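Local structure of putative lipoprotein (Parabacteroides distasonis, 4FVS) at residues Val96-Asn101 and Val125-Lys130; Asn135-Ala140 and Thr170-Ser175. The protein is of unproven function but, as a putative exported lipoprotein of the LolA/LolB clan, probably binds lipid or another hydrophobic ligand. All blocks are in the same frame, centred on the assembly; numbering follows the deposited sequence.

Interaction 1: residues Val96-Asn101 and Val125-Lys130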
loop_
_atom_site.group_PDB
_atom_site.type_symbol
_atom_site.label_atom_id
_atom_site.label_comp_id
_atom_site.label_asym_id
_atom_site.label_seq_id
_atom_site.Cartn_x
_atom_site.Cartn_y
_atom_site.Cartn_z
ATOM N N VAL A 96 1.108 -6.926 16.159
ATOM C CA VAL A 96 0.548 -5.715 15.580
ATOM C C VAL A 96 -0.350 -6.074 14.386
ATOM O O VAL A 96 0.072 -6.786 13.468
ATOM C CB VAL A 96 1.651 -4.725 15.196
ATOM C CG1 VAL A 96 1.067 -3.478 14.568
ATOM C CG2 VAL A 96 2.485 -4.360 16.411
ATOM N N ASP A 97 -1.607 -5.611 14.434
ATOM C CA ASP A 97 -2.565 -5.811 13.353
ATOM C C ASP A 97 -3.176 -4.462 12.948
ATOM O O ASP A 97 -3.005 -3.461 13.650
ATOM C CB ASP A 97 -3.657 -6.829 13.739
ATOM C CG ASP A 97 -4.079 -7.735 12.582
ATOM O OD1 ASP A 97 -3.996 -7.293 11.408
ATOM O OD2 ASP A 97 -4.483 -8.886 12.850
ATOM N N ILE A 98 -3.821 -4.427 11.778
ATOM C CA ILE A 98 -4.488 -3.237 11.256
ATOM C C ILE A 98 -5.902 -3.650 10.865
ATOM O O ILE A 98 -6.116 -4.753 10.351
ATOM C CB ILE A 98 -3.695 -2.574 10.095
ATOM C CG1 ILE A 98 -2.315 -2.072 10.590
ATOM C CG2 ILE A 98 -4.459 -1.415 9.507
ATOM C CD1 ILE A 98 -1.326 -1.559 9.540
ATOM N N THR A 99 -6.885 -2.774 11.171
ATOM C CA THR A 99 -8.304 -2.995 10.868
ATOM C C THR A 99 -8.489 -3.027 9.356
ATOM O O THR A 99 -7.783 -2.334 8.611
ATOM C CB THR A 99 -9.176 -1.928 11.528
ATOM O OG1 THR A 99 -8.691 -0.641 11.168
ATOM C CG2 THR A 99 -9.204 -2.034 13.034
ATOM N N GLU A 100 -9.426 -3.860 8.909
ATOM C CA GLU A 100 -9.758 -4.036 7.507
ATOM C C GLU A 100 -10.555 -2.847 7.004
ATOM O O GLU A 100 -11.531 -2.448 7.629
ATOM C CB GLU A 100 -10.548 -5.342 7.309
ATOM C CG GLU A 100 -11.013 -5.587 5.883
ATOM C CD GLU A 100 -12.278 -6.413 5.787
ATOM O OE1 GLU A 100 -12.153 -7.657 5.705
ATOM O OE2 GLU A 100 -13.388 -5.824 5.793
ATOM N N ASN A 101 -10.107 -2.264 5.892
ATOM C CA ASN A 101 -10.782 -1.174 5.184
ATOM C C ASN A 101 -10.320 -1.247 3.738
ATOM O O ASN A 101 -9.132 -1.097 3.475
ATOM C CB ASN A 101 -10.541 0.219 5.835
ATOM C CG ASN A 101 -11.534 1.323 5.454
ATOM O OD1 ASN A 101 -12.124 1.335 4.376
ATOM N ND2 ASN A 101 -11.733 2.300 6.330
ATOM N N VAL A 125 -8.081 3.566 9.602
ATOM C CA VAL A 125 -7.819 2.279 10.195
ATOM C C VAL A 125 -7.353 2.447 11.645
ATOM O O VAL A 125 -7.262 3.557 12.168
ATOM C CB VAL A 125 -6.791 1.490 9.345
ATOM C CG1 VAL A 125 -7.310 1.295 7.925
ATOM C CG2 VAL A 125 -5.400 2.136 9.360
ATOM N N LYS A 126 -7.109 1.324 12.295
ATOM C CA LYS A 126 -6.548 1.310 13.615
ATOM C C LYS A 126 -5.426 0.281 13.652
ATOM O O LYS A 126 -5.606 -0.879 13.262
ATOM C CB LYS A 126 -7.600 1.052 14.667
ATOM C CG LYS A 126 -7.224 1.704 15.979
ATOM C CD LYS A 126 -8.232 1.504 17.037
ATOM C CE LYS A 126 -9.540 2.171 16.707
ATOM N NZ LYS A 126 -9.586 3.635 16.925
ATOM N N ILE A 127 -4.246 0.733 14.030
ATOM C CA ILE A 127 -3.115 -0.176 14.181
ATOM C C ILE A 127 -3.035 -0.479 15.692
ATOM O O ILE A 127 -3.080 0.443 16.507
ATOM C CB ILE A 127 -1.834 0.383 13.540
ATOM C CG1 ILE A 127 -0.647 -0.534 13.762
ATOM C CG2 ILE A 127 -1.538 1.827 13.946
ATOM C CD1 ILE A 127 0.460 -0.312 12.728
ATOM N N TYR A 128 -3.077 -1.761 16.062
ATOM C CA TYR A 128 -3.158 -2.170 17.463
ATOM C C TYR A 128 -2.413 -3.463 17.726
ATOM O O TYR A 128 -2.116 -4.195 16.790
ATOM C CB TYR A 128 -4.658 -2.362 17.850
ATOM C CG TYR A 128 -5.376 -3.456 17.073
ATOM C CD1 TYR A 128 -5.932 -3.203 15.824
ATOM C CD2 TYR A 128 -5.481 -4.748 17.581
ATOM C CE1 TYR A 128 -6.549 -4.215 15.084
ATOM C CE2 TYR A 128 -6.104 -5.768 16.856
ATOM C CZ TYR A 128 -6.631 -5.499 15.602
ATOM O OH TYR A 128 -7.250 -6.507 14.890
ATOM N N ASP A 129 -2.229 -3.793 19.016
ATOM C CA ASP A 129 -1.621 -5.025 19.497
ATOM C C ASP A 129 -2.746 -6.044 19.738
ATOM O O ASP A 129 -3.592 -5.823 20.595
ATOM C CB ASP A 129 -0.801 -4.712 20.781
ATOM C CG ASP A 129 -0.051 -5.842 21.495
ATOM O OD1 ASP A 129 -0.346 -7.026 21.221
ATOM O OD2 ASP A 129 0.789 -5.533 22.376
ATOM N N LYS A 130 -2.770 -7.142 18.962
ATOM C CA LYS A 130 -3.743 -8.246 19.045
ATOM C C LYS A 130 -3.899 -8.778 20.470
ATOM O O LYS A 130 -5.015 -9.151 20.865
ATOM C CB LYS A 130 -3.324 -9.420 18.125
ATOM C CG LYS A 130 -3.683 -9.208 16.645
ATOM C CD LYS A 130 -3.237 -10.353 15.721
ATOM C CE LYS A 130 -1.871 -10.128 15.100
ATOM N NZ LYS A 130 -1.569 -11.128 14.041
HETATM O O HOH W 1 -1.040 -9.123 11.441
#
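Strand 96-98 runs antiparallel to strand 125-129, their axes 4.6 Å apart at closest and 158° between their directions. Asp-97 and Tyr-128 form the hydrogen-bonded pair: Asp-97 N lies 2.8 Å from Tyr-128 O, nearly along the carbonyl axis, and Tyr-128 N returns a bond to Asp-97 O. Two residues on, Thr-99 N donates to Lys-126 O, while Thr-99 OG1, set between its own backbone N and carbonyl carbon (chi1 53°), accepts from Lys-126 N at 2.8 Å; a threonine hydroxyl thus stands in for a strand carbonyl where regular pairing ends. On one face branched aliphatics, suited to extended backbone, interlock: Val-96 CG1, anti to its N, meets Ile-127 CG1 at 3.5 Å, and Ile-98 lays CD1 beside Ile-127 CD1 and crosses CG2 over Val-125 CG2. On the other, Asp-97 and the Tyr-128 ring lie side by side, Asp-97 CB making an off-centre CH-pi contact 4.2 Å from the ring centroid. Asp-97 OD1 accepts from Ile-98 N through its anti lone pair, and OD2 has a long salt bridge, 3.9 Å, to Lys-130 NZ. Alternating non-hydrogen-bonded and hydrogen-bonded pairs make this an antiparallel ladder at an outermost strand of the largely antiparallel fold.

Interaction 2: residues Asn135-Ala140 and Thr170-Ser175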
loop_
_atom_site.group_PDB
_atom_site.type_symbol
_atom_site.label_atom_id
_atom_site.label_comp_id
_atom_site.label_asym_id
_atom_site.label_seq_id
_atom_site.Cartn_x
_atom_site.Cartn_y
_atom_site.Cartn_z
ATOM N N ASN A 135 -3.369 -0.864 23.540
ATOM C CA ASN A 135 -2.233 -0.303 22.835
ATOM C C ASN A 135 -2.639 -0.170 21.347
ATOM O O ASN A 135 -2.637 -1.160 20.602
ATOM C CB ASN A 135 -0.981 -1.177 23.071
ATOM C CG ASN A 135 0.298 -0.674 22.437
ATOM O OD1 ASN A 135 0.363 0.385 21.771
ATOM N ND2 ASN A 135 1.360 -1.439 22.638
ATOM N N ARG A 136 -3.051 1.045 20.948
ATOM C CA ARG A 136 -3.504 1.313 19.583
ATOM C C ARG A 136 -3.166 2.743 19.121
ATOM O O ARG A 136 -2.805 3.608 19.925
ATOM C CB ARG A 136 -5.041 1.063 19.430
ATOM C CG ARG A 136 -6.006 2.139 19.987
ATOM C CD ARG A 136 -6.074 2.153 21.502
ATOM N NE ARG A 136 -7.012 3.153 22.005
ATOM C CZ ARG A 136 -7.154 3.458 23.291
ATOM N NH1 ARG A 136 -6.425 2.837 24.213
ATOM N NH2 ARG A 136 -8.039 4.370 23.668
ATOM N N LYS A 137 -3.309 2.955 17.798
ATOM C CA LYS A 137 -3.120 4.197 17.058
ATOM C C LYS A 137 -4.144 4.290 15.973
ATOM O O LYS A 137 -4.416 3.300 15.288
ATOM C CB LYS A 137 -1.711 4.295 16.417
ATOM C CG LYS A 137 -0.563 4.743 17.296
ATOM C CD LYS A 137 0.722 4.814 16.457
ATOM C CE LYS A 137 1.967 5.107 17.265
ATOM N NZ LYS A 137 3.197 4.997 16.432
ATOM N N ASP A 138 -4.681 5.488 15.776
ATOM C CA ASP A 138 -5.572 5.814 14.669
ATOM C C ASP A 138 -4.761 6.345 13.525
ATOM O O ASP A 138 -3.869 7.161 13.757
ATOM C CB ASP A 138 -6.606 6.874 15.081
ATOM C CG ASP A 138 -7.808 6.377 15.816
ATOM O OD1 ASP A 138 -8.510 5.491 15.269
ATOM O OD2 ASP A 138 -8.132 6.966 16.867
HETATM N N MSE A 139 -5.065 5.926 12.298
HETATM C CA MSE A 139 -4.388 6.480 11.135
HETATM C C MSE A 139 -5.412 6.780 10.088
HETATM O O MSE A 139 -6.135 5.875 9.661
HETATM C CB MSE A 139 -3.296 5.556 10.609
HETATM C CG MSE A 139 -2.343 5.115 11.710
HETATM SE SE MSE A 139 -0.793 4.281 11.058
HETATM C CE MSE A 139 0.078 5.798 10.321
ATOM N N ALA A 140 -5.538 8.067 9.736
ATOM C CA ALA A 140 -6.498 8.531 8.751
ATOM C C ALA A 140 -5.811 8.862 7.429
ATOM O O ALA A 140 -4.936 9.719 7.381
ATOM C CB ALA A 140 -7.241 9.741 9.281
ATOM N N THR A 170 -1.999 10.748 12.228
ATOM C CA THR A 170 -1.800 9.651 13.182
ATOM C C THR A 170 -1.999 10.161 14.626
ATOM O O THR A 170 -1.244 11.019 15.104
ATOM C CB THR A 170 -0.415 9.012 12.978
ATOM O OG1 THR A 170 -0.218 8.732 11.592
ATOM C CG2 THR A 170 -0.217 7.742 13.790
ATOM N N ARG A 171 -3.039 9.604 15.296
ATOM C CA ARG A 171 -3.473 9.852 16.675
ATOM C C ARG A 171 -3.145 8.675 17.568
ATOM O O ARG A 171 -3.208 7.533 17.121
ATOM C CB ARG A 171 -4.974 10.115 16.744
ATOM C CG ARG A 171 -5.397 11.374 16.042
ATOM C CD ARG A 171 -6.892 11.514 16.017
ATOM N NE ARG A 171 -7.379 12.103 17.257
ATOM C CZ ARG A 171 -7.999 11.425 18.215
ATOM N NH1 ARG A 171 -8.219 10.117 18.080
ATOM N NH2 ARG A 171 -8.413 12.045 19.312
ATOM N N SER A 172 -2.807 8.950 18.834
ATOM C CA SER A 172 -2.435 7.926 19.800
ATOM C C SER A 172 -2.819 8.347 21.214
ATOM O O SER A 172 -2.658 9.530 21.547
ATOM C CB SER A 172 -0.942 7.642 19.730
ATOM O OG SER A 172 -0.589 6.623 20.650
ATOM N N PRO A 173 -3.301 7.397 22.069
ATOM C CA PRO A 173 -3.665 7.766 23.443
ATOM C C PRO A 173 -2.477 8.320 24.224
ATOM O O PRO A 173 -2.680 9.183 25.085
ATOM C CB PRO A 173 -4.174 6.450 24.051
ATOM C CG PRO A 173 -3.668 5.383 23.198
ATOM C CD PRO A 173 -3.574 5.966 21.822
ATOM N N LYS A 174 -1.247 7.875 23.872
ATOM C CA LYS A 174 0.035 8.246 24.493
ATOM C C LYS A 174 0.464 9.678 24.127
ATOM O O LYS A 174 0.842 10.430 25.024
ATOM C CB LYS A 174 1.135 7.251 24.093
ATOM C CG LYS A 174 0.896 5.834 24.621
ATOM C CD LYS A 174 1.796 4.794 23.933
ATOM C CE LYS A 174 1.553 3.393 24.445
ATOM N NZ LYS A 174 2.377 2.389 23.725
ATOM N N SER A 175 0.412 10.057 22.839
ATOM C CA SER A 175 0.776 11.396 22.369
ATOM C C SER A 175 -0.329 12.418 22.644
ATOM O O SER A 175 -1.513 12.071 22.677
ATOM C CB SER A 175 1.083 11.370 20.875
ATOM O OG SER A 175 1.282 12.679 20.367
#
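Asp-138 and Arg-171 both turn CG anti to the carbonyl carbon (chi1 -82° and -65°), so their side chains set out side by side, and a bend at chi3 of Arg-171 (84°) brings its guanidinium round to the carboxylate. Asp-138 OD2 meets the guanidinium at its edge, in plane, as a salt bridge to Arg-171 NH1 of 3.4 Å. The other oxygen, Asp-138 OD1, has Lys-126 as its partner, so the carboxylate sits between two cations, which would probably favour its ionised form. In the backbone of the same pair, Asp-138 N donates to Arg-171 O at 2.9 Å and Arg-171 N donates back to Asp-138 O. This is the hydrogen-bonded pair of the antiparallel hairpin formed by strands 132-154 and 157-171, at the end remote from its turn. Next to it, Met-139 (selenomethionine, a label in place of methionine) and Thr-170 project together on the other face; the buried, unbranched chain of Met-139 bends at chi3 and lays CE beside Thr-170 OG1, while a beta-branched residue suits the strand. Past Arg-171 the ladder gives way to looser contacts. The compact Pro-173 ring, unable to donate a backbone N-H, packs CD against Arg-136 O and sets CG over one face of the Arg-136 guanidinium, whose NH1 bonds Lys-134 O. Farther out, the extended Lys-174 chain carries NZ to a weak hydrogen bond with Asn-135 OD1, 3.4 Å long.

In the fold
Both contacts are surface ones on the same side of the chain's centre, their own centres 11 Å apart, and they share a run of neighbouring strands: 123-129 pairs with 96-98 in interaction 1 and with 132-154, which interaction 2 then joins to 157-171. The two touch directly, through a salt bridge from Lys-126 NZ to Asp-138 OD1 at 2.7 Å and a probable hydrogen bond between Ile-127 O and Lys-137 N. Interaction 1, at an outermost strand, has an aliphatic cluster in which Ile-98 also touches Leu-83 and Met-92; interaction 2, farther from the chain centre, relies more on charged and polar side chains. Each has a single buried residue among those that touch, Val-125 and Met-139 respectively.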